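Local structure of branched-chain-amino-acid aminotransferase (Thermoproteus uzoniensis 768-20, 6THQ) at residues Arg150-Ser155 against Thr164-Asn169; Pro158-Ala163 against Ile219-Thr224; Tyr182-Met187 against Ser198-Phe203. The protein catalyses the pyridoxal-phosphate-dependent transfer of the amino group between branched-chain amino acids, probably leucine, isoleucine and valine, and 2-oxoglutarate. All coordinates share one frame; numbering follows the deposited sequence. Where two conformers were deposited one is given.

Interaction 1. Residues Arg150-Ser155 against Thr164-Asn169. With PLP (pyridoxal-5'-phosphate), chain D; PY5 (2-[O-phosphonopyridoxyl]-amino-pentanoic acid), chain E.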
loop_
_atom_site.group_PDB
_atom_site.type_symbol
_atom_site.label_atom_id
_atom_site.label_comp_id
_atom_site.label_asym_id
_atom_site.label_seq_id
_atom_site.Cartn_x
_atom_site.Cartn_y
_atom_site.Cartn_z
ATOM N N ARG A 150 8.557 -9.977 7.676
ATOM C CA ARG A 150 7.796 -11.115 7.191
ATOM C C ARG A 150 6.935 -10.723 6.017
ATOM O O ARG A 150 6.517 -9.560 5.907
ATOM C CB ARG A 150 6.924 -11.709 8.320
ATOM C CG ARG A 150 7.708 -12.356 9.506
ATOM C CD ARG A 150 8.618 -13.547 9.070
ATOM N NE ARG A 150 9.329 -14.247 10.145
ATOM C CZ ARG A 150 10.611 -14.050 10.507
ATOM N NH1 ARG A 150 11.341 -13.149 9.907
ATOM N NH2 ARG A 150 11.176 -14.786 11.486
ATOM N N ARG A 151 6.721 -11.668 5.087
ATOM C CA ARG A 151 5.818 -11.389 4.010
ATOM C C ARG A 151 4.410 -11.122 4.551
ATOM O O ARG A 151 3.926 -11.889 5.414
ATOM C CB ARG A 151 5.729 -12.620 3.099
ATOM C CG ARG A 151 4.954 -12.323 1.808
ATOM C CD ARG A 151 5.828 -11.466 0.898
ATOM N NE ARG A 151 5.322 -11.505 -0.445
ATOM C CZ ARG A 151 4.778 -10.458 -1.071
ATOM N NH1 ARG A 151 4.735 -9.291 -0.458
ATOM N NH2 ARG A 151 4.313 -10.573 -2.319
ATOM N N VAL A 152 3.690 -10.167 3.970
ATOM C CA VAL A 152 2.370 -9.879 4.505
ATOM C C VAL A 152 1.474 -11.057 4.327
ATOM O O VAL A 152 1.512 -11.759 3.287
ATOM C CB VAL A 152 1.557 -8.803 3.714
ATOM C CG1 VAL A 152 1.279 -7.582 4.472
ATOM C CG2 VAL A 152 2.001 -8.552 2.342
ATOM N N HIS A 153 0.516 -11.187 5.229
ATOM C CA HIS A 153 -0.280 -12.409 5.315
ATOM C C HIS A 153 -1.646 -12.242 4.706
ATOM O O HIS A 153 -2.277 -11.176 4.791
ATOM C CB HIS A 153 -0.450 -12.759 6.791
ATOM C CG HIS A 153 -0.984 -14.134 7.028
ATOM N ND1 HIS A 153 -2.309 -14.381 7.309
ATOM C CD2 HIS A 153 -0.367 -15.341 7.021
ATOM C CE1 HIS A 153 -2.477 -15.679 7.492
ATOM N NE2 HIS A 153 -1.307 -16.278 7.341
ATOM N N THR A 154 -2.133 -13.349 4.164
ATOM C CA THR A 154 -3.388 -13.417 3.403
ATOM C C THR A 154 -4.609 -12.953 4.238
ATOM O O THR A 154 -5.627 -12.410 3.714
ATOM C CB THR A 154 -3.608 -14.852 2.839
ATOM O OG1 THR A 154 -4.822 -14.883 2.116
ATOM C CG2 THR A 154 -3.669 -15.969 3.988
ATOM N N SER A 155 -4.538 -13.162 5.553
ATOM C CA SER A 155 -5.685 -12.805 6.408
ATOM C C SER A 155 -5.781 -11.301 6.593
ATOM O O SER A 155 -6.771 -10.810 7.134
ATOM C CB SER A 155 -5.510 -13.440 7.784
ATOM O OG SER A 155 -4.350 -12.838 8.394
ATOM N N THR A 164 -0.924 -2.627 -5.438
ATOM C CA THR A 164 0.110 -1.649 -5.146
ATOM C C THR A 164 0.440 -1.501 -3.667
ATOM O O THR A 164 1.598 -1.489 -3.302
ATOM C CB THR A 164 -0.357 -0.283 -5.676
ATOM O OG1 THR A 164 -1.626 -0.009 -5.093
ATOM C CG2 THR A 164 -0.488 -0.287 -7.248
ATOM N N GLY A 165 -0.567 -1.368 -2.813
ATOM C CA GLY A 165 -0.289 -1.057 -1.415
ATOM C C GLY A 165 0.495 -2.180 -0.738
ATOM O O GLY A 165 1.263 -1.888 0.148
ATOM N N ILE A 166 0.341 -3.449 -1.170
ATOM C CA ILE A 166 1.096 -4.574 -0.654
ATOM C C ILE A 166 2.596 -4.399 -0.759
ATOM O O ILE A 166 3.366 -4.830 0.104
ATOM C CB ILE A 166 0.631 -5.856 -1.383
ATOM C CG1 ILE A 166 -0.826 -6.091 -1.020
ATOM C CG2 ILE A 166 1.365 -7.055 -0.891
ATOM C CD1 ILE A 166 -1.446 -7.332 -1.607
ATOM N N TYR A 167 3.042 -3.703 -1.782
ATOM C CA TYR A 167 4.486 -3.561 -2.047
ATOM C C TYR A 167 5.316 -2.728 -1.097
ATOM O O TYR A 167 6.564 -2.703 -1.199
ATOM C CB TYR A 167 4.711 -3.153 -3.491
ATOM C CG TYR A 167 4.584 -4.348 -4.365
ATOM C CD1 TYR A 167 3.343 -4.886 -4.617
ATOM C CD2 TYR A 167 5.715 -5.028 -4.835
ATOM C CE1 TYR A 167 3.184 -6.067 -5.340
ATOM C CE2 TYR A 167 5.600 -6.206 -5.587
ATOM C CZ TYR A 167 4.319 -6.714 -5.840
ATOM O OH TYR A 167 4.096 -7.862 -6.551
ATOM N N LEU A 168 4.670 -2.038 -0.174
ATOM C CA LEU A 168 5.409 -1.407 0.929
ATOM C C LEU A 168 6.176 -2.502 1.699
ATOM O O LEU A 168 7.320 -2.318 2.137
ATOM C CB LEU A 168 4.427 -0.646 1.846
ATOM C CG LEU A 168 4.989 0.027 3.095
ATOM C CD1 LEU A 168 6.109 1.018 2.802
ATOM C CD2 LEU A 168 3.834 0.717 3.831
ATOM N N ASN A 169 5.536 -3.674 1.821
ATOM C CA ASN A 169 6.157 -4.876 2.388
ATOM C C ASN A 169 7.422 -5.266 1.574
ATOM O O ASN A 169 8.466 -5.542 2.179
ATOM C CB ASN A 169 5.115 -5.996 2.367
ATOM C CG ASN A 169 5.590 -7.316 2.963
ATOM O OD1 ASN A 169 5.433 -8.370 2.327
ATOM N ND2 ASN A 169 6.067 -7.300 4.228
HETATM N N1 PLP D . 6.697 -11.687 -6.697
HETATM C C2 PLP D . 6.367 -10.380 -6.622
HETATM C C2A PLP D . 6.214 -9.825 -5.246
HETATM C C3 PLP D . 6.254 -9.554 -7.866
HETATM O O3 PLP D . 5.951 -8.218 -7.880
HETATM C C4 PLP D . 6.471 -10.249 -9.170
HETATM C C4A PLP D . 6.339 -9.474 -10.475
HETATM C C5 PLP D . 6.808 -11.702 -9.084
HETATM C C6 PLP D . 6.905 -12.332 -7.845
HETATM C C5A PLP D . 7.077 -12.537 -10.316
HETATM O O4P PLP D . 5.892 -12.678 -11.067
HETATM P P PLP D . 6.057 -12.759 -12.653
HETATM O O1P PLP D . 6.832 -11.495 -12.935
HETATM O O2P PLP D . 6.863 -13.998 -12.904
HETATM O O3P PLP D . 4.620 -12.813 -13.108
HETATM N N1 PY5 E . 7.059 -12.077 -6.267
HETATM C C2 PY5 E . 7.066 -10.720 -6.181
HETATM C C2A PY5 E . 6.982 -10.072 -4.824
HETATM C C3 PY5 E . 7.259 -9.908 -7.432
HETATM O O3 PY5 E . 7.330 -8.536 -7.414
HETATM C C4 PY5 E . 7.380 -10.656 -8.733
HETATM C C4A PY5 E . 7.581 -9.935 -10.063
HETATM C C5 PY5 E . 7.312 -12.138 -8.665
HETATM C C6 PY5 E . 7.143 -12.751 -7.427
HETATM C C5A PY5 E . 7.419 -12.947 -9.955
HETATM O O4P PY5 E . 6.342 -12.567 -10.825
HETATM P P PY5 E . 6.350 -12.775 -12.423
HETATM O O1P PY5 E . 7.075 -11.564 -12.949
HETATM O O2P PY5 E . 7.194 -13.995 -12.643
HETATM O O3P PY5 E . 4.871 -12.889 -12.764
HETATM N N PY5 E . 6.998 -8.634 -9.857
HETATM C CA PY5 E . 7.782 -7.483 -10.230
HETATM C C PY5 E . 8.184 -7.818 -11.657
HETATM O O PY5 E . 7.361 -7.246 -12.367
HETATM C CB PY5 E . 8.801 -7.014 -9.150
HETATM C CG PY5 E . 8.555 -5.549 -8.762
HETATM C CD PY5 E . 9.424 -4.684 -9.678
HETATM O OXT PY5 E . 9.106 -8.582 -12.096
#

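Interaction 2. Residues Pro158-Ala163 against Ile219-Thr224. With PLP (pyridoxal-5'-phosphate), chain D; PY5 (2-[O-phosphonopyridoxyl]-amino-pentanoic acid), chain E.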
loop_
_atom_site.group_PDB
_atom_site.type_symbol
_atom_site.label_atom_id
_atom_site.label_comp_id
_atom_site.label_asym_id
_atom_site.label_seq_id
_atom_site.Cartn_x
_atom_site.Cartn_y
_atom_site.Cartn_z
ATOM N N PRO A 158 -4.483 -9.130 0.441
ATOM C CA PRO A 158 -4.563 -10.219 -0.557
ATOM C C PRO A 158 -3.269 -10.404 -1.337
ATOM O O PRO A 158 -3.202 -9.922 -2.458
ATOM C CB PRO A 158 -5.671 -9.710 -1.516
ATOM C CG PRO A 158 -5.662 -8.226 -1.381
ATOM C CD PRO A 158 -5.220 -7.917 0.020
ATOM N N VAL A 159 -2.247 -11.067 -0.756
ATOM C CA VAL A 159 -0.904 -11.051 -1.290
ATOM C C VAL A 159 -0.829 -11.756 -2.632
ATOM O O VAL A 159 0.146 -11.566 -3.347
ATOM C CB VAL A 159 0.068 -11.990 -0.569
ATOM C CG1 VAL A 159 1.420 -11.367 -0.265
ATOM C CG2 VAL A 159 -0.580 -12.952 0.373
ATOM N N MET A 160 -1.780 -12.634 -2.938
ATOM C CA MET A 160 -1.740 -13.293 -4.258
ATOM C C MET A 160 -1.948 -12.218 -5.413
ATOM O O MET A 160 -1.463 -12.425 -6.514
ATOM C CB MET A 160 -2.756 -14.436 -4.387
ATOM C CG MET A 160 -2.302 -15.532 -5.381
ATOM S SD MET A 160 -3.492 -16.879 -5.719
ATOM C CE MET A 160 -4.675 -15.993 -6.744
ATOM N N ALA A 161 -2.644 -11.105 -5.136
ATOM C CA ALA A 161 -2.796 -10.065 -6.126
ATOM C C ALA A 161 -1.548 -9.167 -6.264
ATOM O O ALA A 161 -0.799 -8.971 -5.300
ATOM C CB ALA A 161 -4.007 -9.235 -5.801
ATOM N N LYS A 162 -1.297 -8.651 -7.463
ATOM C CA LYS A 162 -0.185 -7.699 -7.637
ATOM C C LYS A 162 -0.787 -6.349 -7.367
ATOM O O LYS A 162 -1.086 -5.581 -8.305
ATOM C CB LYS A 162 0.490 -7.828 -9.027
ATOM C CG LYS A 162 1.985 -7.552 -9.016
ATOM C CD LYS A 162 2.663 -7.871 -10.344
ATOM C CE LYS A 162 4.127 -8.283 -10.220
ATOM N NZ LYS A 162 5.116 -7.223 -10.562
ATOM N N ALA A 163 -1.024 -6.089 -6.082
ATOM C CA ALA A 163 -1.770 -4.888 -5.639
ATOM C C ALA A 163 -0.753 -3.897 -5.105
ATOM O O ALA A 163 0.173 -4.253 -4.382
ATOM C CB ALA A 163 -2.772 -5.225 -4.518
ATOM N N ILE A 219 2.065 -16.249 -1.651
ATOM C CA ILE A 219 3.036 -15.691 -2.583
ATOM C C ILE A 219 2.263 -15.185 -3.794
ATOM O O ILE A 219 1.068 -15.520 -3.977
ATOM C CB ILE A 219 4.021 -16.733 -3.090
ATOM C CG1 ILE A 219 3.299 -17.838 -3.847
ATOM C CG2 ILE A 219 4.871 -17.246 -1.954
ATOM C CD1 ILE A 219 4.277 -18.906 -4.351
ATOM N N LEU A 220 2.936 -14.354 -4.595
ATOM C CA LEU A 220 2.417 -13.932 -5.892
ATOM C C LEU A 220 2.488 -15.154 -6.874
ATOM O O LEU A 220 3.489 -15.929 -6.913
ATOM C CB LEU A 220 3.222 -12.738 -6.436
ATOM C CG LEU A 220 2.456 -12.267 -7.680
ATOM C CD1 LEU A 220 1.378 -11.334 -7.237
ATOM C CD2 LEU A 220 3.276 -11.551 -8.727
ATOM N N GLU A 221 1.400 -15.388 -7.588
ATOM C CA GLU A 221 1.328 -16.477 -8.560
ATOM C C GLU A 221 2.085 -16.015 -9.843
ATOM O O GLU A 221 1.461 -15.536 -10.786
ATOM C CB GLU A 221 -0.130 -16.777 -8.856
ATOM C CG GLU A 221 -0.260 -17.937 -9.790
ATOM C CD GLU A 221 -1.695 -18.449 -10.031
ATOM O OE1 GLU A 221 -2.693 -17.743 -9.700
ATOM O OE2 GLU A 221 -1.748 -19.573 -10.639
ATOM N N GLY A 222 3.425 -16.107 -9.821
ATOM C CA GLY A 222 4.269 -15.522 -10.845
ATOM C C GLY A 222 4.099 -16.247 -12.192
ATOM O O GLY A 222 3.918 -17.497 -12.244
ATOM N N ILE A 223 4.158 -15.488 -13.283
ATOM C CA ILE A 223 4.024 -16.101 -14.584
ATOM C C ILE A 223 5.399 -16.726 -14.982
ATOM O O ILE A 223 5.443 -17.711 -15.730
ATOM C CB ILE A 223 3.574 -15.057 -15.591
ATOM C CG1 ILE A 223 2.258 -14.357 -15.191
ATOM C CG2 ILE A 223 3.760 -15.553 -17.001
ATOM C CD1 ILE A 223 0.937 -14.730 -15.727
ATOM N N THR A 224 6.516 -16.202 -14.478
ATOM C CA THR A 224 7.764 -16.869 -14.681
ATOM C C THR A 224 7.807 -18.205 -13.971
ATOM O O THR A 224 8.258 -19.218 -14.535
ATOM C CB THR A 224 8.918 -16.033 -14.193
ATOM O OG1 THR A 224 8.735 -14.720 -14.721
ATOM C CG2 THR A 224 10.271 -16.604 -14.654
HETATM N N1 PLP D . 6.697 -11.687 -6.697
HETATM C C2 PLP D . 6.367 -10.380 -6.622
HETATM C C2A PLP D . 6.214 -9.825 -5.246
HETATM C C3 PLP D . 6.254 -9.554 -7.866
HETATM O O3 PLP D . 5.951 -8.218 -7.880
HETATM C C4 PLP D . 6.471 -10.249 -9.170
HETATM C C4A PLP D . 6.339 -9.474 -10.475
HETATM C C5 PLP D . 6.808 -11.702 -9.084
HETATM C C6 PLP D . 6.905 -12.332 -7.845
HETATM C C5A PLP D . 7.077 -12.537 -10.316
HETATM O O4P PLP D . 5.892 -12.678 -11.067
HETATM P P PLP D . 6.057 -12.759 -12.653
HETATM O O1P PLP D . 6.832 -11.495 -12.935
HETATM O O2P PLP D . 6.863 -13.998 -12.904
HETATM O O3P PLP D . 4.620 -12.813 -13.108
HETATM N N1 PY5 E . 7.059 -12.077 -6.267
HETATM C C2 PY5 E . 7.066 -10.720 -6.181
HETATM C C2A PY5 E . 6.982 -10.072 -4.824
HETATM C C3 PY5 E . 7.259 -9.908 -7.432
HETATM O O3 PY5 E . 7.330 -8.536 -7.414
HETATM C C4 PY5 E . 7.380 -10.656 -8.733
HETATM C C4A PY5 E . 7.581 -9.935 -10.063
HETATM C C5 PY5 E . 7.312 -12.138 -8.665
HETATM C C6 PY5 E . 7.143 -12.751 -7.427
HETATM C C5A PY5 E . 7.419 -12.947 -9.955
HETATM O O4P PY5 E . 6.342 -12.567 -10.825
HETATM P P PY5 E . 6.350 -12.775 -12.423
HETATM O O1P PY5 E . 7.075 -11.564 -12.949
HETATM O O2P PY5 E . 7.194 -13.995 -12.643
HETATM O O3P PY5 E . 4.871 -12.889 -12.764
HETATM N N PY5 E . 6.998 -8.634 -9.857
HETATM C CA PY5 E . 7.782 -7.483 -10.230
HETATM C C PY5 E . 8.184 -7.818 -11.657
HETATM O O PY5 E . 7.361 -7.246 -12.367
HETATM C CB PY5 E . 8.801 -7.014 -9.150
HETATM C CG PY5 E . 8.555 -5.549 -8.762
HETATM C CD PY5 E . 9.424 -4.684 -9.678
HETATM O OXT PY5 E . 9.106 -8.582 -12.096
#

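Interaction 3. Residues Tyr182-Met187 against Ser198-Phe203. With PY5 (2-[O-phosphonopyridoxyl]-amino-pentanoic acid), chain E; PLP (pyridoxal-5'-phosphate), chain D.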
loop_
_atom_site.group_PDB
_atom_site.type_symbol
_atom_site.label_atom_id
_atom_site.label_comp_id
_atom_site.label_asym_id
_atom_site.label_seq_id
_atom_site.Cartn_x
_atom_site.Cartn_y
_atom_site.Cartn_z
ATOM N N TYR A 182 23.708 -6.775 0.455
ATOM C CA TYR A 182 23.296 -7.894 -0.413
ATOM C C TYR A 182 22.516 -7.452 -1.655
ATOM O O TYR A 182 22.094 -6.280 -1.757
ATOM C CB TYR A 182 22.465 -8.922 0.369
ATOM C CG TYR A 182 23.120 -9.505 1.594
ATOM C CD1 TYR A 182 23.192 -8.777 2.814
ATOM C CD2 TYR A 182 23.624 -10.791 1.574
ATOM C CE1 TYR A 182 23.791 -9.340 3.962
ATOM C CE2 TYR A 182 24.244 -11.361 2.722
ATOM C CZ TYR A 182 24.312 -10.648 3.900
ATOM O OH TYR A 182 24.870 -11.240 4.994
ATOM N N ASP A 183 22.305 -8.375 -2.586
ATOM C CA ASP A 183 21.594 -8.043 -3.823
ATOM C C ASP A 183 20.089 -8.134 -3.701
ATOM O O ASP A 183 19.348 -7.399 -4.402
ATOM C CB ASP A 183 22.060 -8.954 -4.973
ATOM C CG ASP A 183 23.600 -8.990 -5.104
ATOM O OD1 ASP A 183 24.177 -7.949 -5.425
ATOM O OD2 ASP A 183 24.227 -10.036 -4.839
ATOM N N GLU A 184 19.631 -9.015 -2.818
ATOM C CA GLU A 184 18.225 -9.317 -2.717
ATOM C C GLU A 184 17.818 -9.926 -1.354
ATOM O O GLU A 184 18.612 -10.544 -0.620
ATOM C CB GLU A 184 17.829 -10.255 -3.874
ATOM C CG GLU A 184 16.347 -10.358 -4.173
ATOM C CD GLU A 184 15.607 -9.000 -4.196
ATOM O OE1 GLU A 184 15.181 -8.488 -3.091
ATOM O OE2 GLU A 184 15.426 -8.463 -5.339
ATOM N N ALA A 185 16.559 -9.708 -1.030
ATOM C CA ALA A 185 15.969 -10.173 0.193
ATOM C C ALA A 185 15.262 -11.475 -0.031
ATOM O O ALA A 185 14.654 -11.671 -1.077
ATOM C CB ALA A 185 14.926 -9.160 0.632
ATOM N N ILE A 186 15.281 -12.352 0.961
ATOM C CA ILE A 186 14.308 -13.422 0.987
ATOM C C ILE A 186 13.407 -13.207 2.181
ATOM O O ILE A 186 13.885 -12.956 3.293
ATOM C CB ILE A 186 15.048 -14.772 1.073
ATOM C CG1 ILE A 186 15.726 -15.042 -0.272
ATOM C CG2 ILE A 186 14.089 -15.923 1.467
ATOM C CD1 ILE A 186 16.627 -16.206 -0.206
ATOM N N MET A 187 12.112 -13.335 1.969
ATOM C CA MET A 187 11.140 -13.266 3.048
ATOM C C MET A 187 10.552 -14.571 3.480
ATOM O O MET A 187 10.222 -15.440 2.643
ATOM C CB MET A 187 9.979 -12.382 2.609
ATOM C CG MET A 187 10.377 -10.928 2.625
ATOM S SD MET A 187 9.025 -9.748 2.430
ATOM C CE MET A 187 9.104 -9.887 0.669
ATOM N N SER A 198 11.879 -10.111 -2.558
ATOM C CA SER A 198 11.100 -8.866 -2.647
ATOM C C SER A 198 10.378 -8.717 -3.972
ATOM O O SER A 198 9.249 -8.208 -4.004
ATOM C CB SER A 198 11.967 -7.638 -2.361
ATOM O OG SER A 198 12.888 -7.409 -3.418
ATOM N N GLY A 199 10.974 -9.180 -5.059
ATOM C CA GLY A 199 10.253 -9.171 -6.351
ATOM C C GLY A 199 10.448 -10.392 -7.224
ATOM O O GLY A 199 10.577 -10.249 -8.418
ATOM N N GLU A 200 10.527 -11.582 -6.624
ATOM C CA GLU A 200 10.858 -12.789 -7.326
ATOM C C GLU A 200 10.173 -13.965 -6.629
ATOM O O GLU A 200 9.982 -13.930 -5.423
ATOM C CB GLU A 200 12.344 -13.065 -7.196
ATOM C CG GLU A 200 13.277 -12.046 -7.781
ATOM C CD GLU A 200 13.594 -10.923 -6.809
ATOM O OE1 GLU A 200 13.117 -10.922 -5.632
ATOM O OE2 GLU A 200 14.305 -9.998 -7.232
ATOM N N ASN A 201 9.877 -15.033 -7.367
ATOM C CA ASN A 201 9.549 -16.291 -6.752
ATOM C C ASN A 201 10.812 -17.039 -6.562
ATOM O O ASN A 201 11.874 -16.678 -7.121
ATOM C CB ASN A 201 8.592 -17.047 -7.652
ATOM C CG ASN A 201 7.179 -16.491 -7.582
ATOM O OD1 ASN A 201 6.657 -16.032 -8.576
ATOM N ND2 ASN A 201 6.565 -16.541 -6.414
ATOM N N ILE A 202 10.787 -18.051 -5.714
ATOM C CA ILE A 202 12.061 -18.714 -5.441
ATOM C C ILE A 202 11.992 -20.232 -5.704
ATOM O O ILE A 202 10.963 -20.840 -5.479
ATOM C CB ILE A 202 12.557 -18.370 -4.031
ATOM C CG1 ILE A 202 13.959 -18.865 -3.895
ATOM C CG2 ILE A 202 11.692 -19.033 -2.973
ATOM C CD1 ILE A 202 14.404 -19.013 -2.498
ATOM N N PHE A 203 13.084 -20.814 -6.223
ATOM C CA PHE A 203 13.204 -22.251 -6.401
ATOM C C PHE A 203 14.443 -22.781 -5.721
ATOM O O PHE A 203 15.488 -22.096 -5.659
ATOM C CB PHE A 203 13.343 -22.608 -7.868
ATOM C CG PHE A 203 12.059 -22.618 -8.612
ATOM C CD1 PHE A 203 11.504 -21.428 -9.078
ATOM C CD2 PHE A 203 11.421 -23.834 -8.940
ATOM C CE1 PHE A 203 10.332 -21.399 -9.810
ATOM C CE2 PHE A 203 10.238 -23.833 -9.674
ATOM C CZ PHE A 203 9.683 -22.608 -10.104
HETATM N N1 PY5 E . 7.059 -12.077 -6.267
HETATM C C2 PY5 E . 7.066 -10.720 -6.181
HETATM C C2A PY5 E . 6.982 -10.072 -4.824
HETATM C C3 PY5 E . 7.259 -9.908 -7.432
HETATM O O3 PY5 E . 7.330 -8.536 -7.414
HETATM C C4 PY5 E . 7.380 -10.656 -8.733
HETATM C C4A PY5 E . 7.581 -9.935 -10.063
HETATM C C5 PY5 E . 7.312 -12.138 -8.665
HETATM C C6 PY5 E . 7.143 -12.751 -7.427
HETATM C C5A PY5 E . 7.419 -12.947 -9.955
HETATM O O4P PY5 E . 6.342 -12.567 -10.825
HETATM P P PY5 E . 6.350 -12.775 -12.423
HETATM O O1P PY5 E . 7.075 -11.564 -12.949
HETATM O O2P PY5 E . 7.194 -13.995 -12.643
HETATM O O3P PY5 E . 4.871 -12.889 -12.764
HETATM N N PY5 E . 6.998 -8.634 -9.857
HETATM C CA PY5 E . 7.782 -7.483 -10.230
HETATM C C PY5 E . 8.184 -7.818 -11.657
HETATM O O PY5 E . 7.361 -7.246 -12.367
HETATM C CB PY5 E . 8.801 -7.014 -9.150
HETATM C CG PY5 E . 8.555 -5.549 -8.762
HETATM C CD PY5 E . 9.424 -4.684 -9.678
HETATM O OXT PY5 E . 9.106 -8.582 -12.096
HETATM N N1 PLP D . 6.697 -11.687 -6.697
HETATM C C2 PLP D . 6.367 -10.380 -6.622
HETATM C C2A PLP D . 6.214 -9.825 -5.246
HETATM C C3 PLP D . 6.254 -9.554 -7.866
HETATM O O3 PLP D . 5.951 -8.218 -7.880
HETATM C C4 PLP D . 6.471 -10.249 -9.170
HETATM C C4A PLP D . 6.339 -9.474 -10.475
HETATM C C5 PLP D . 6.808 -11.702 -9.084
HETATM C C6 PLP D . 6.905 -12.332 -7.845
HETATM C C5A PLP D . 7.077 -12.537 -10.316
HETATM O O4P PLP D . 5.892 -12.678 -11.067
HETATM P P PLP D . 6.057 -12.759 -12.653
HETATM O O1P PLP D . 6.832 -11.495 -12.935
HETATM O O2P PLP D . 6.863 -13.998 -12.904
HETATM O O3P PLP D . 4.620 -12.813 -13.108
#

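Interaction 1. Residues Arg150-Ser155 against Thr164-Asn169
Asn-169 fastens the N-terminal part of helix 167-179 to the loop that carries Arg-150, Arg-151 and Val-152, and it does so next to the cofactor site of a class IV aminotransferase, the fold type IV group of pyridoxal-phosphate enzymes. Its CG stands anti to the backbone N (chi1 -178°), which sets the amide against the loop backbone. There both ends of the amide are used. Asn-169 ND2 donates to the carbonyl O of Arg-150 at 2.9 Å in a nearly straight bond, and it has a second acceptor in Met-156 O of the second subunit. The amide oxygen accepts twice: Arg-151 NH1 reaches Asn-169 OD1 at 3.0 Å in the carbonyl plane, on a lone pair, while the backbone N of Val-152, also 3.0 Å from Asn-169 OD1, comes from above that plane. Three bonds across the contact thus fix the rotation of the amide.

The guanidinium of Arg-151 lies almost coplanar with it, the two planes only 6° apart, and presents its edge to OD1. A bend at chi2 (74°) returns the arginine's end to the helix although its CB points away; NE forms a salt bridge with Glu-196, so the group is held by two acceptors, Glu-196 and Asn-169. NH2 approaches the methyl C2A of the pyridoxal ring, so the network ends beside the C2 methyl of the cofactor. Val-152, whose CB does point to the helix, adds the apolar share of the contact: its CG2 packs on CG2 of Ile-166 at 3.6 Å and lies 3.4 Å from Asn-169 OD1.

Interaction 2. Residues Pro158-Ala163 against Ile219-Thr224
Leu-220 wedges its two methyls between the 158-163 loop and the cofactor. CD1 presses on the loop backbone, 3.1 Å from Met-160 O and 3.8 Å from Ala-161 O, while CD2 lies over the pyridine ring, 3.5 Å from PLP C4. The anti placement of CG relative to the backbone N (chi1 -172°) turns the branched end to this position. Across it obliquely runs Lys-162, whose CE lies 3.7 Å from Leu-220 CD2 and whose NZ is directed to the C4A side of the ring. This placement is consistent with the lysine that forms the internal aldimine in class IV aminotransferases; the very short approaches of Lys-162 CE and NZ to the cofactor rest on one of two conformers and are doubtful. The Met-160 side chain runs beside Glu-221, pointing the same way; nearer Leu-220, Met-160 CA makes a CH...O contact with Ile-219 O at 3.6 Å.

Gly-222 occupies the N-cap position of helix 223-234, whose first backbone N-H groups bind the phosphate. Ile-223 N donates to PLP O3P at 2.7 Å, almost straight at 177°, and Thr-224 N reaches PLP O2P, also at 2.7 Å. Behind this shell, Glu-196 accepts from Leu-220 N, Glu-221 O accepts from Arg-66, and Ser-70 OG accepts from Lys-162 N.

Interaction 3. Residues Tyr182-Met187 against Ser198-Phe203
Strand 184-188 and strand 193-197 form a beta hairpin in the mixed sheet, and the chain leaving the hairpin passes Ala-185 at Ser-198 and then runs off steeply into strand 201-206; Glu-184 meets Ser-198 and Glu-200 where the two segments come together. A chi1 of 70° swings the serine hydroxyl to the Glu-184 carboxylate, and Ser-198 OG donates to Glu-184 OE1 at 2.6 Å. It meets that oxygen on the syn side, though 35° out of the carboxylate plane. Glu-184 OE1 also takes the backbone N-H of Ala-185 at 2.8 Å on its anti side, so one carboxylate oxygen is gripped by two donors. The bend of Glu-184 at chi2 (45°) brings the carboxylate round to both.

Glu-184 OE2 forms a salt bridge with Arg-178 and stands 2.7 Å from Glu-200 OE2, the two side chains arriving from opposite directions. A separation this short suggests that one of the two acids is protonated. Glu-200 OE1 is held in turn by the N-H of Gly-199 at 2.8 Å, coming from above the carboxylate plane. Apolar packing is lighter: Met-187 CE lies 4.0 Å from Ser-198 CA, and the CD1 atoms of Ile-186 and Ile-202 are 4.3 Å apart. Beyond the acids, Gly-199 CA comes within 3.2 Å of PY5 O3, as the strand-connecting segment lines the cofactor pocket of a fold type IV aminotransferase.

In the fold
The three contacts form successive walls of one cofactor pocket, each touching both the pyridoxal phosphate and its pentanoic acid adduct. The pyridine ring is sandwiched between Leu-220 of interaction 2 and the Gly-199 to Glu-200 peptide of interaction 3, while Tyr-167 of interaction 1 stands at the O3 edge. Centres of interactions 1 and 2 are about 10 Å apart, and those of interaction 3 about 14 Å from each. They are stitched together directly: Arg-151 CZ packs on Val-159 CG1 at 3.6 Å, Arg-151 CD on Met-187 CE at 3.6 Å, and Asn-201 ND2 probably donates to Leu-220 O at 3.2 Å. In sequence, both segments of interaction 3 fall between 158-163 and 219-224, while those of interactions 1 and 2 alternate.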